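Local coordinates for Sel1 repeat family protein (PDB 6LCH), which probably serves as an immunity protein that protects Pseudomonas aeruginosa against the type VI secretion effector PldB, at residues V192-S195 with S200-F203. Numbering follows the deposited sequence.
Sequences VSVS and SAAF
The CG2 methyl of V194 lies against the peptide joining A201 and A202, 3.5 Å from A202 N and 3.6 Å from A201 C, and also meets A201 CB at 3.7 Å. The other branch of V194, CG1, runs anti to the backbone N (chi1 178°) and reaches A202 CB more loosely, at 4.2 Å. A201 and A202 present only methyls here, consistent with the close approach of the V194 and A202 CA atoms, 5.5 Å.

The A201 methyl also packs in van der Waals contact against S193, with A201 CB 3.6 Å from S193 CB and 3.5 Å from the hydroxyl OG. Helix 183-195 is the second helix within the Sel1 repeat range 166-198, and a very short turn leads from it to helix 199-208. The contact thus joins the end of one helix to the next, consistent with the packing of consecutive helices in a TPR-like solenoid. I234 of helix 225-240 touches both V194 and A202, and L249 adds to the cover over V194.

No direct hydrogen bond joins the two segments; their polar link runs through one water. This molecule donates to S193 OG and accepts from A201 N, at 2.8 Å from the latter, so it satisfies a backbone amide in the first part of helix 199-208. The buried S193 hydroxyl receives that hydrogen and gives its own proton to the carbonyl oxygen of A166, at the start of helix 166-178. A chi1 of -176° places OG beside the S193 carbonyl carbon and brings it to the A201 side.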
ATOM      1  N   VAL A 192      -1.491  -7.122 -11.730  1.00  8.20           N
ATOM      2  CA  VAL A 192      -0.204  -6.562 -11.317  1.00  6.89           C
ATOM      3  C   VAL A 192      -0.217  -6.248  -9.828  1.00  7.09           C
ATOM      4  O   VAL A 192       0.768  -6.485  -9.116  1.00 10.07           O
ATOM      5  CB  VAL A 192       0.128  -5.314 -12.156  1.00  6.46           C
ATOM      6  CG1 VAL A 192       1.241  -4.505 -11.501  1.00  9.03           C
ATOM      7  CG2 VAL A 192       0.510  -5.708 -13.567  1.00  6.86           C
ATOM      8  N   SER A 193      -1.341  -5.726  -9.334  1.00  6.61           N
ATOM      9  CA  SER A 193      -1.491  -5.471  -7.905  1.00  7.57           C
ATOM     10  C   SER A 193      -1.294  -6.745  -7.094  1.00  8.84           C
ATOM     11  O   SER A 193      -0.620  -6.729  -6.058  1.00  8.18           O
ATOM     12  CB  SER A 193      -2.866  -4.862  -7.634  1.00  6.69           C
ATOM     13  OG  SER A 193      -3.020  -4.523  -6.268  1.00  6.62           O
ATOM     14  N   VAL A 194      -1.864  -7.859  -7.557  1.00  8.84           N
ATOM     15  CA  VAL A 194      -1.697  -9.132  -6.859  1.00  8.60           C
ATOM     16  C   VAL A 194      -0.226  -9.519  -6.801  1.00  8.10           C
ATOM     17  O   VAL A 194       0.302  -9.862  -5.737  1.00 10.99           O
ATOM     18  CB  VAL A 194      -2.538 -10.230  -7.534  1.00  8.13           C
ATOM     19  CG1 VAL A 194      -2.329 -11.559  -6.825  1.00 12.49           C
ATOM     20  CG2 VAL A 194      -4.001  -9.844  -7.541  1.00  7.77           C
ATOM     21  N   SER A 195       0.461  -9.468  -7.945  1.00  7.21           N
ATOM     22  CA  SER A 195       1.874  -9.831  -7.994  1.00 12.57           C
ATOM     23  C   SER A 195       2.745  -8.949  -7.108  1.00 11.84           C
ATOM     24  O   SER A 195       3.899  -9.312  -6.849  1.00 11.02           O
ATOM     25  CB  SER A 195       2.387  -9.774  -9.435  1.00 14.78           C
ATOM     26  OG  SER A 195       2.356  -8.453  -9.950  1.00 11.70           O
ATOM     27  N   SER A 200      -6.420  -6.908  -1.548  1.00 13.81           N
ATOM     28  CA  SER A 200      -7.747  -6.586  -2.056  1.00 13.37           C
ATOM     29  C   SER A 200      -7.906  -6.992  -3.515  1.00 11.65           C
ATOM     30  O   SER A 200      -9.006  -7.367  -3.936  1.00 13.76           O
ATOM     31  CB  SER A 200      -8.023  -5.095  -1.878  1.00 14.54           C
ATOM     32  OG  SER A 200      -9.401  -4.809  -2.026  1.00 18.87           O
ATOM     33  N   ALA A 201      -6.825  -6.935  -4.298  1.00  8.41           N
ATOM     34  CA  ALA A 201      -6.922  -7.326  -5.700  1.00  8.54           C
ATOM     35  C   ALA A 201      -7.032  -8.836  -5.855  1.00  9.58           C
ATOM     36  O   ALA A 201      -7.709  -9.313  -6.773  1.00  8.16           O
ATOM     37  CB  ALA A 201      -5.721  -6.800  -6.484  1.00  8.34           C
ATOM     38  N   ALA A 202      -6.373  -9.598  -4.983  1.00  6.79           N
ATOM     39  CA  ALA A 202      -6.499 -11.051  -5.031  1.00  7.31           C
ATOM     40  C   ALA A 202      -7.922 -11.482  -4.708  1.00  8.12           C
ATOM     41  O   ALA A 202      -8.487 -12.356  -5.377  1.00  8.61           O
ATOM     42  CB  ALA A 202      -5.504 -11.701  -4.068  1.00  7.92           C
ATOM     43  N   PHE A 203      -8.520 -10.878  -3.680  1.00  8.26           N
ATOM     44  CA  PHE A 203      -9.916 -11.167  -3.386  1.00 12.50           C
ATOM     45  C   PHE A 203     -10.818 -10.722  -4.527  1.00 10.89           C
ATOM     46  O   PHE A 203     -11.781 -11.417  -4.871  1.00  7.82           O
ATOM     47  CB  PHE A 203     -10.344 -10.494  -2.086  1.00 13.55           C
ATOM     48  CG  PHE A 203     -11.733 -10.858  -1.657  1.00 12.80           C
ATOM     49  CD1 PHE A 203     -11.972 -12.043  -0.982  1.00 17.51           C
ATOM     50  CD2 PHE A 203     -12.801 -10.027  -1.942  1.00 15.38           C
ATOM     51  CE1 PHE A 203     -13.246 -12.385  -0.590  1.00 17.41           C
ATOM     52  CE2 PHE A 203     -14.083 -10.365  -1.551  1.00 15.40           C
ATOM     53  CZ  PHE A 203     -14.304 -11.546  -0.874  1.00 18.04           C
TER
HETATM   54  O   HOH W   1      -4.720  -5.143  -3.883  1.00  6.82           O